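N-acetylneuraminic acid (Sialic acid) synthetase (Leptospira borgpetersenii serovar Hardjo-bovis, PDB 6NCS) probably makes sialic acid by condensing phosphoenolpyruvate with an N-acetylmannosamine-type sugar in a manganese-dependent reaction. Local coordinates at residues V26-A32 against E226-Y232; A50-A55 against L252-V256; I146-G152 against P172-C178. All coordinates share one frame; numbering follows the deposited sequence. Where two conformers were deposited one is given.

Overall arrangement
All three contacts belong to one TIM barrel. Interaction 1 joins its first strand (27-33) to its last (227-231), interaction 3 joins strands 146-150 and 173-178 of the same parallel sheet, and interaction 2 pairs the helices that follow the two strands of interaction 1. The centres of interactions 1 and 2 lie about 10 Å apart and those of 1 and 3 about 12 Å; the centres of interactions 2 and 3 are about 21 Å apart and their nearest atoms about 12 Å, so they do not touch. Along the chain, interactions 1 and 2 interleave and both enclose interaction 3. The two chain ends of the barrel are thus joined in strand and helix layers alike, while I227 meets I174 and L176 inside.

Interaction 1. Residues V26-A32 against E226-Y232; sequences VFIIAEA and EIIEKHY. With MN (manganese (II) ion), chain C.
F27 and I227 begin the parallel pairing of the first and last strands of the TIM barrel, the seam that brings its two chain ends together beside the manganese site. Backbone bonds run alternately from the two strands, among them I29 N to I228 O at 2.7 Å and the nearly straight E31 N to K230 O. I29, E31, I227, E229 and H231 direct their CB atoms inward, and I29 CD1 lies alongside I227 CG2 at 3.7 Å. The opposite face, with I28 and A30, meets helix 249-266. E31 bends at its second torsion (71°) after leaving with CG anti to the backbone N; CG sits over the H231 ring, 3.5 Å from its centroid and 10° off the normal, a CH-pi contact. H231 NE2 binds manganese at 2.2 Å, and H210 is a further ligand. E229 reaches the metal indirectly: OE1 accepts from a water at 2.5 Å, and that water lies 2.0 Å from manganese. E31 OE1 and E229 OE1 approach to 4.5 Å; E31 OE2 and E229 OE2 form salt bridges to K59 and K125, and E31 OE1 accepts from Q61, which would temper the like charges. The first strand thus packs against the metal-binding imidazole, while E229 orients a metal-bound water that manganese probably polarises.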
loop_
_atom_site.group_PDB
_atom_site.type_symbol
_atom_site.label_atom_id
_atom_site.label_comp_id
_atom_site.label_asym_id
_atom_site.label_seq_id
_atom_site.Cartn_x
_atom_site.Cartn_y
_atom_site.Cartn_z
ATOM N N VAL A 26 -11.105 8.419 -1.892
ATOM C CA VAL A 26 -11.108 7.432 -2.963
ATOM C C VAL A 26 -12.492 7.364 -3.577
ATOM O O VAL A 26 -13.494 7.218 -2.869
ATOM C CB VAL A 26 -10.685 6.061 -2.423
ATOM C CG1 VAL A 26 -10.724 5.011 -3.543
ATOM C CG2 VAL A 26 -9.306 6.150 -1.809
ATOM N N PHE A 27 -12.549 7.454 -4.901
ATOM C CA PHE A 27 -13.791 7.383 -5.659
ATOM C C PHE A 27 -14.087 5.918 -5.954
ATOM O O PHE A 27 -13.285 5.247 -6.611
ATOM C CB PHE A 27 -13.617 8.193 -6.944
ATOM C CG PHE A 27 -14.867 8.386 -7.727
ATOM C CD1 PHE A 27 -15.783 9.364 -7.359
ATOM C CD2 PHE A 27 -15.102 7.640 -8.874
ATOM C CE1 PHE A 27 -16.935 9.564 -8.108
ATOM C CE2 PHE A 27 -16.257 7.834 -9.633
ATOM C CZ PHE A 27 -17.170 8.793 -9.247
ATOM N N ILE A 28 -15.214 5.407 -5.454
ATOM C CA ILE A 28 -15.524 3.972 -5.539
ATOM C C ILE A 28 -16.656 3.745 -6.535
ATOM O O ILE A 28 -17.749 4.308 -6.384
ATOM C CB ILE A 28 -15.874 3.396 -4.161
ATOM C CG1 ILE A 28 -14.649 3.502 -3.245
ATOM C CG2 ILE A 28 -16.276 1.911 -4.292
ATOM C CD1 ILE A 28 -14.912 3.139 -1.807
ATOM N N ILE A 29 -16.399 2.891 -7.529
ATOM C CA ILE A 29 -17.320 2.601 -8.625
ATOM C C ILE A 29 -17.808 1.173 -8.458
ATOM O O ILE A 29 -16.998 0.244 -8.418
ATOM C CB ILE A 29 -16.639 2.756 -9.995
ATOM C CG1 ILE A 29 -16.191 4.203 -10.238
ATOM C CG2 ILE A 29 -17.584 2.290 -11.129
ATOM C CD1 ILE A 29 -14.984 4.281 -11.204
ATOM N N ALA A 30 -19.128 0.996 -8.397
ATOM C CA ALA A 30 -19.749 -0.320 -8.433
ATOM C C ALA A 30 -20.008 -0.671 -9.894
ATOM O O ALA A 30 -20.790 0.004 -10.557
ATOM C CB ALA A 30 -21.047 -0.307 -7.625
ATOM N N GLU A 31 -19.327 -1.700 -10.411
ATOM C CA GLU A 31 -19.487 -2.088 -11.815
ATOM C C GLU A 31 -20.650 -3.071 -11.884
ATOM O O GLU A 31 -20.497 -4.255 -11.588
ATOM C CB GLU A 31 -18.182 -2.667 -12.371
ATOM C CG GLU A 31 -18.305 -3.633 -13.569
ATOM C CD GLU A 31 -18.710 -2.965 -14.875
ATOM O OE1 GLU A 31 -18.115 -3.306 -15.923
ATOM O OE2 GLU A 31 -19.624 -2.113 -14.861
ATOM N N ALA A 32 -21.835 -2.560 -12.236
ATOM C CA ALA A 32 -22.980 -3.435 -12.448
ATOM C C ALA A 32 -22.772 -4.300 -13.678
ATOM O O ALA A 32 -23.272 -5.428 -13.734
ATOM C CB ALA A 32 -24.264 -2.619 -12.593
ATOM N N GLU A 226 -6.394 5.786 -6.162
ATOM C CA GLU A 226 -7.270 6.916 -5.878
ATOM C C GLU A 226 -8.687 6.695 -6.380
ATOM O O GLU A 226 -9.581 7.503 -6.082
ATOM C CB GLU A 226 -6.678 8.187 -6.501
ATOM C CG GLU A 226 -5.186 8.342 -6.202
ATOM C CD GLU A 226 -4.561 9.550 -6.872
ATOM O OE1 GLU A 226 -3.780 9.371 -7.839
ATOM O OE2 GLU A 226 -4.858 10.679 -6.431
ATOM N N ILE A 227 -8.907 5.629 -7.137
ATOM C CA ILE A 227 -10.207 5.214 -7.633
ATOM C C ILE A 227 -10.219 3.702 -7.503
ATOM O O ILE A 227 -9.194 3.058 -7.747
ATOM C CB ILE A 227 -10.427 5.628 -9.107
ATOM C CG1 ILE A 227 -10.305 7.139 -9.295
ATOM C CG2 ILE A 227 -11.785 5.133 -9.613
ATOM C CD1 ILE A 227 -8.867 7.623 -9.606
ATOM N N ILE A 228 -11.352 3.135 -7.099
ATOM C CA ILE A 228 -11.520 1.685 -7.044
ATOM C C ILE A 228 -12.765 1.327 -7.831
ATOM O O ILE A 228 -13.839 1.904 -7.599
ATOM C CB ILE A 228 -11.641 1.159 -5.601
ATOM C CG1 ILE A 228 -10.325 1.339 -4.842
ATOM C CG2 ILE A 228 -12.065 -0.311 -5.609
ATOM C CD1 ILE A 228 -9.213 0.366 -5.301
ATOM N N GLU A 229 -12.627 0.372 -8.750
ATOM C CA GLU A 229 -13.755 -0.200 -9.466
ATOM C C GLU A 229 -13.871 -1.667 -9.069
ATOM O O GLU A 229 -12.867 -2.385 -9.043
ATOM C CB GLU A 229 -13.575 -0.056 -10.982
ATOM C CG GLU A 229 -14.766 -0.547 -11.777
ATOM C CD GLU A 229 -14.577 -0.371 -13.271
ATOM O OE1 GLU A 229 -14.486 -1.387 -13.988
ATOM O OE2 GLU A 229 -14.508 0.784 -13.728
ATOM N N LYS A 230 -15.082 -2.103 -8.741
ATOM C CA LYS A 230 -15.321 -3.469 -8.287
ATOM C C LYS A 230 -16.624 -3.962 -8.890
ATOM O O LYS A 230 -17.637 -3.263 -8.812
ATOM C CB LYS A 230 -15.380 -3.519 -6.750
ATOM C CG LYS A 230 -15.780 -4.860 -6.145
ATOM C CD LYS A 230 -14.696 -5.915 -6.304
ATOM C CE LYS A 230 -15.255 -7.315 -6.025
ATOM N NZ LYS A 230 -14.223 -8.381 -6.282
ATOM N N HIS A 231 -16.604 -5.145 -9.506
ATOM C CA HIS A 231 -17.847 -5.685 -10.043
ATOM C C HIS A 231 -18.838 -5.930 -8.915
ATOM O O HIS A 231 -18.462 -6.212 -7.773
ATOM C CB HIS A 231 -17.602 -6.982 -10.812
ATOM C CG HIS A 231 -16.988 -6.772 -12.160
ATOM N ND1 HIS A 231 -17.659 -7.043 -13.332
ATOM C CD2 HIS A 231 -15.768 -6.306 -12.522
ATOM C CE1 HIS A 231 -16.880 -6.757 -14.360
ATOM N NE2 HIS A 231 -15.727 -6.310 -13.895
ATOM N N TYR A 232 -20.120 -5.848 -9.255
ATOM C CA TYR A 232 -21.154 -5.681 -8.250
ATOM C C TYR A 232 -22.411 -6.436 -8.660
ATOM O O TYR A 232 -22.785 -6.458 -9.838
ATOM C CB TYR A 232 -21.411 -4.176 -8.048
ATOM C CG TYR A 232 -22.704 -3.828 -7.362
ATOM C CD1 TYR A 232 -22.954 -4.240 -6.057
ATOM C CD2 TYR A 232 -23.664 -3.057 -8.004
ATOM C CE1 TYR A 232 -24.144 -3.920 -5.428
ATOM C CE2 TYR A 232 -24.851 -2.720 -7.373
ATOM C CZ TYR A 232 -25.084 -3.157 -6.087
ATOM O OH TYR A 232 -26.264 -2.831 -5.460
HETATM MN MN MN C . -14.358 -5.437 -15.404
HETATM O O HOH W 1 -14.393 -3.847 -14.255
#

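Interaction 2. Residues A50-A55 against L252-V256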
loop_
_atom_site.group_PDB
_atom_site.type_symbol
_atom_site.label_atom_id
_atom_site.label_comp_id
_atom_site.label_asym_id
_atom_site.label_seq_id
_atom_site.Cartn_x
_atom_site.Cartn_y
_atom_site.Cartn_z
ATOM N N ALA A 50 -26.687 -0.028 -4.242
ATOM C CA ALA A 50 -25.361 0.584 -4.344
ATOM C C ALA A 50 -25.344 1.953 -3.686
ATOM O O ALA A 50 -24.341 2.345 -3.074
ATOM C CB ALA A 50 -24.937 0.709 -5.809
ATOM N N ALA A 51 -26.435 2.704 -3.818
ATOM C CA ALA A 51 -26.506 3.993 -3.144
ATOM C C ALA A 51 -26.563 3.800 -1.638
ATOM O O ALA A 51 -25.912 4.534 -0.885
ATOM C CB ALA A 51 -27.711 4.788 -3.655
ATOM N N ASP A 52 -27.305 2.788 -1.184
ATOM C CA ASP A 52 -27.366 2.499 0.244
ATOM C C ASP A 52 -26.005 2.088 0.800
ATOM O O ASP A 52 -25.711 2.365 1.971
ATOM C CB ASP A 52 -28.409 1.412 0.505
ATOM C CG ASP A 52 -28.483 1.014 1.961
ATOM O OD1 ASP A 52 -28.988 1.818 2.776
ATOM O OD2 ASP A 52 -28.035 -0.106 2.291
ATOM N N ALA A 53 -25.169 1.428 -0.010
ATOM C CA ALA A 53 -23.821 1.032 0.395
ATOM C C ALA A 53 -22.840 2.197 0.391
ATOM O O ALA A 53 -21.717 2.039 0.894
ATOM C CB ALA A 53 -23.291 -0.073 -0.522
ATOM N N LYS A 54 -23.257 3.343 -0.156
ATOM C CA LYS A 54 -22.496 4.596 -0.222
ATOM C C LYS A 54 -21.350 4.527 -1.237
ATOM O O LYS A 54 -20.347 5.240 -1.102
ATOM C CB LYS A 54 -21.969 5.030 1.152
ATOM C CG LYS A 54 -23.030 5.101 2.269
ATOM C CD LYS A 54 -24.187 5.998 1.888
ATOM C CE LYS A 54 -25.284 5.950 2.938
ATOM N NZ LYS A 54 -26.568 6.473 2.393
ATOM N N ALA A 55 -21.495 3.705 -2.273
ATOM C CA ALA A 55 -20.617 3.819 -3.431
ATOM C C ALA A 55 -20.785 5.185 -4.078
ATOM O O ALA A 55 -21.870 5.778 -4.051
ATOM C CB ALA A 55 -20.937 2.722 -4.459
ATOM N N LEU A 252 -19.807 -4.534 -0.757
ATOM C CA LEU A 252 -19.541 -3.203 -1.296
ATOM C C LEU A 252 -19.504 -2.158 -0.185
ATOM O O LEU A 252 -18.655 -1.257 -0.194
ATOM C CB LEU A 252 -20.602 -2.840 -2.340
ATOM C CG LEU A 252 -20.490 -1.491 -3.058
ATOM C CD1 LEU A 252 -19.187 -1.354 -3.815
ATOM C CD2 LEU A 252 -21.683 -1.289 -4.001
ATOM N N ALA A 253 -20.438 -2.244 0.763
ATOM C CA ALA A 253 -20.451 -1.289 1.867
ATOM C C ALA A 253 -19.190 -1.419 2.708
ATOM O O ALA A 253 -18.638 -0.416 3.175
ATOM C CB ALA A 253 -21.693 -1.503 2.729
ATOM N N LYS A 254 -18.725 -2.650 2.922
ATOM C CA LYS A 254 -17.471 -2.848 3.644
ATOM C C LYS A 254 -16.284 -2.312 2.855
ATOM O O LYS A 254 -15.348 -1.754 3.443
ATOM C CB LYS A 254 -17.289 -4.336 3.963
ATOM C CG LYS A 254 -16.090 -4.668 4.810
ATOM C CD LYS A 254 -16.260 -4.082 6.202
ATOM C CE LYS A 254 -15.910 -5.088 7.279
ATOM N NZ LYS A 254 -16.226 -4.539 8.626
ATOM N N LEU A 255 -16.300 -2.471 1.524
ATOM C CA LEU A 255 -15.250 -1.880 0.696
ATOM C C LEU A 255 -15.193 -0.378 0.900
ATOM O O LEU A 255 -14.109 0.198 1.040
ATOM C CB LEU A 255 -15.491 -2.206 -0.782
ATOM C CG LEU A 255 -14.540 -1.597 -1.819
ATOM C CD1 LEU A 255 -13.082 -2.052 -1.619
ATOM C CD2 LEU A 255 -15.026 -1.967 -3.222
ATOM N N VAL A 256 -16.354 0.272 0.939
ATOM C CA VAL A 256 -16.391 1.720 1.125
ATOM C C VAL A 256 -15.817 2.102 2.486
ATOM O O VAL A 256 -14.978 3.006 2.590
ATOM C CB VAL A 256 -17.827 2.246 0.945
ATOM C CG1 VAL A 256 -17.925 3.701 1.390
ATOM C CG2 VAL A 256 -18.265 2.098 -0.533
HETATM O O HOH W 2 -20.610 1.953 3.197
#
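L252 opens the contact from helix 249-266, its CB pointing toward the end of helix 40-52. With CG anti to the backbone N (chi1 -179°), the side chain extends far enough for CD2 to meet three alanines: A53 CB lies 4.0 Å from L252 CD2, while A55 CB and A50 CB are only slightly farther away. L252 also touches A30 and Y232, so its isobutyl group links this contact to strand 27-33 and to the residue just after strand 227-231. At A253 the backbones come close, the CA atoms of A53 and A253 lying 4.3 Å apart. Their methyl groups meet at 3.9 Å between A53 CB and A253 CB, an approach permitted by the small side chains. Water 2 spans the same place, donating to A53 O at 2.6 Å and to A253 O at 3.1 Å. One turn farther on, V256 points both methyls at the chain leaving helix 40-52: CG2 lies 3.7 Å from A53 O, and CG1 lies 3.8 Å from K54 O. That chain turns through a Schellman motif, in which K54 adopts a positive phi of 73° and A55 N bonds back to A50 O. The C-terminal end of the helix after the first strand, and the turn that leaves it, thus pack on the helix after the last strand; such contacts between neighbouring helices belong to the outer helical layer of a TIM barrel.

Interaction 3. Residues I146-G152 against P172-C178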
loop_
_atom_site.group_PDB
_atom_site.type_symbol
_atom_site.label_atom_id
_atom_site.label_comp_id
_atom_site.label_asym_id
_atom_site.label_seq_id
_atom_site.Cartn_x
_atom_site.Cartn_y
_atom_site.Cartn_z
ATOM N N ILE A 146 -15.147 13.545 -18.939
ATOM C CA ILE A 146 -14.147 12.861 -18.129
ATOM C C ILE A 146 -14.034 11.430 -18.620
ATOM O O ILE A 146 -15.048 10.766 -18.852
ATOM C CB ILE A 146 -14.541 12.883 -16.645
ATOM C CG1 ILE A 146 -14.697 14.320 -16.136
ATOM C CG2 ILE A 146 -13.541 12.075 -15.799
ATOM C CD1 ILE A 146 -15.537 14.386 -14.871
ATOM N N VAL A 147 -12.806 10.939 -18.773
ATOM C CA VAL A 147 -12.580 9.601 -19.308
ATOM C C VAL A 147 -11.790 8.804 -18.289
ATOM O O VAL A 147 -10.726 9.248 -17.838
ATOM C CB VAL A 147 -11.830 9.626 -20.649
ATOM C CG1 VAL A 147 -11.604 8.190 -21.124
ATOM C CG2 VAL A 147 -12.607 10.423 -21.692
ATOM N N ILE A 148 -12.309 7.634 -17.935
ATOM C CA ILE A 148 -11.587 6.655 -17.135
ATOM C C ILE A 148 -11.220 5.509 -18.063
ATOM O O ILE A 148 -12.104 4.890 -18.665
ATOM C CB ILE A 148 -12.427 6.144 -15.957
ATOM C CG1 ILE A 148 -12.906 7.305 -15.075
ATOM C CG2 ILE A 148 -11.607 5.139 -15.169
ATOM C CD1 ILE A 148 -13.836 6.851 -13.928
ATOM N N LEU A 149 -9.922 5.234 -18.194
ATOM C CA LEU A 149 -9.411 4.144 -19.018
ATOM C C LEU A 149 -8.763 3.102 -18.117
ATOM O O LEU A 149 -8.004 3.459 -17.217
ATOM C CB LEU A 149 -8.379 4.668 -20.017
ATOM C CG LEU A 149 -7.635 3.653 -20.889
ATOM C CD1 LEU A 149 -8.589 2.971 -21.885
ATOM C CD2 LEU A 149 -6.482 4.343 -21.615
ATOM N N SER A 150 -9.081 1.831 -18.333
ATOM C CA SER A 150 -8.402 0.722 -17.674
ATOM C C SER A 150 -7.355 0.141 -18.614
ATOM O O SER A 150 -7.554 0.109 -19.831
ATOM C CB SER A 150 -9.390 -0.376 -17.274
ATOM O OG SER A 150 -10.140 -0.001 -16.137
ATOM N N ARG A 151 -6.235 -0.331 -18.047
ATOM C CA ARG A 151 -5.105 -0.768 -18.867
ATOM C C ARG A 151 -4.837 -2.270 -18.798
ATOM O O ARG A 151 -3.721 -2.702 -19.093
ATOM C CB ARG A 151 -3.823 0.016 -18.526
ATOM C CG ARG A 151 -3.390 0.134 -17.039
ATOM C CD ARG A 151 -2.900 -1.204 -16.438
ATOM N NE ARG A 151 -1.901 -1.893 -17.260
ATOM C CZ ARG A 151 -0.776 -2.417 -16.778
ATOM N NH1 ARG A 151 -0.513 -2.331 -15.483
ATOM N NH2 ARG A 151 0.080 -3.038 -17.580
ATOM N N GLY A 152 -5.837 -3.081 -18.459
ATOM C CA GLY A 152 -5.673 -4.516 -18.594
ATOM C C GLY A 152 -5.222 -4.844 -20.005
ATOM O O GLY A 152 -5.612 -4.138 -20.939
ATOM N N PRO A 172 -10.098 15.541 -19.378
ATOM C CA PRO A 172 -9.924 15.095 -17.990
ATOM C C PRO A 172 -9.834 13.579 -18.000
ATOM O O PRO A 172 -10.670 12.898 -18.601
ATOM C CB PRO A 172 -11.190 15.596 -17.275
ATOM C CG PRO A 172 -11.843 16.544 -18.232
ATOM C CD PRO A 172 -11.445 16.085 -19.610
ATOM N N PHE A 173 -8.773 13.055 -17.393
ATOM C CA PHE A 173 -8.377 11.689 -17.673
ATOM C C PHE A 173 -7.923 10.991 -16.400
ATOM O O PHE A 173 -7.173 11.555 -15.598
ATOM C CB PHE A 173 -7.262 11.665 -18.725
ATOM C CG PHE A 173 -6.827 10.286 -19.103
ATOM C CD1 PHE A 173 -7.609 9.503 -19.932
ATOM C CD2 PHE A 173 -5.631 9.777 -18.632
ATOM C CE1 PHE A 173 -7.215 8.220 -20.277
ATOM C CE2 PHE A 173 -5.223 8.500 -18.967
ATOM C CZ PHE A 173 -6.016 7.718 -19.805
ATOM N N ILE A 174 -8.384 9.758 -16.238
ATOM C CA ILE A 174 -8.060 8.889 -15.113
ATOM C C ILE A 174 -7.647 7.538 -15.682
ATOM O O ILE A 174 -8.298 7.021 -16.594
ATOM C CB ILE A 174 -9.277 8.744 -14.177
ATOM C CG1 ILE A 174 -9.599 10.095 -13.541
ATOM C CG2 ILE A 174 -9.074 7.639 -13.133
ATOM C CD1 ILE A 174 -11.030 10.213 -13.047
ATOM N N LEU A 175 -6.578 6.952 -15.139
ATOM C CA LEU A 175 -6.111 5.646 -15.594
ATOM C C LEU A 175 -6.214 4.639 -14.454
ATOM O O LEU A 175 -5.769 4.922 -13.341
ATOM C CB LEU A 175 -4.673 5.753 -16.080
ATOM C CG LEU A 175 -4.005 4.521 -16.666
ATOM C CD1 LEU A 175 -4.750 4.129 -17.943
ATOM C CD2 LEU A 175 -2.547 4.840 -16.995
ATOM N N LEU A 176 -6.800 3.471 -14.722
ATOM C CA LEU A 176 -6.907 2.416 -13.716
ATOM C C LEU A 176 -5.965 1.264 -14.056
ATOM O O LEU A 176 -6.056 0.680 -15.140
ATOM C CB LEU A 176 -8.335 1.885 -13.610
ATOM C CG LEU A 176 -9.454 2.901 -13.387
ATOM C CD1 LEU A 176 -10.815 2.167 -13.283
ATOM C CD2 LEU A 176 -9.181 3.728 -12.150
ATOM N N HIS A 177 -5.087 0.921 -13.122
ATOM C CA HIS A 177 -4.421 -0.372 -13.202
ATOM C C HIS A 177 -5.466 -1.482 -13.143
ATOM O O HIS A 177 -6.494 -1.359 -12.475
ATOM C CB HIS A 177 -3.403 -0.540 -12.065
ATOM C CG HIS A 177 -2.792 -1.903 -12.027
ATOM N ND1 HIS A 177 -2.202 -2.478 -13.131
ATOM C CD2 HIS A 177 -2.724 -2.827 -11.041
ATOM C CE1 HIS A 177 -1.785 -3.694 -12.826
ATOM N NE2 HIS A 177 -2.091 -3.932 -11.561
ATOM N N CYS A 178 -5.212 -2.563 -13.873
ATOM C CA CYS A 178 -6.208 -3.597 -14.091
ATOM C C CYS A 178 -5.481 -4.806 -14.654
ATOM O O CYS A 178 -4.471 -4.658 -15.348
ATOM C CB CYS A 178 -7.296 -3.111 -15.072
ATOM S SG CYS A 178 -8.638 -4.283 -15.345
#
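L149 and F173 slant across each other on the face of the parallel strand pair that meets helix 156-168. L149 CB lies 3.7 Å from F173 CE1, while L149 CD2 comes to the ring edge in its plane. On the same face L149 and L175 run side by side, and beyond these strands F173 stacks on F166. On the other face, inside the barrel, I148 and I174 also point the same way, and I148 CG1 lies 4.0 Å from I174 CB. The I148 methyl CG2 wedges against L176 CG at 3.6 Å. Backbone bonds between the two strands include L176 N to L149 O at 2.8 Å. Past the strand end, R151 folds back through bends at its second and third torsions, bringing its guanidinium to the H177 ring edge with the two planes 46° apart. R151 NH1 donates to H177 ND1 at 2.9 Å along a bent path (133°), and R151 NH2 bonds A154 O. H177 NE2 bonds A189 O. With ND1 accepting and NE2 facing a carbonyl, both imidazole nitrogens are engaged, consistent with a hydrogen on NE2 and a ring fixed in rotation.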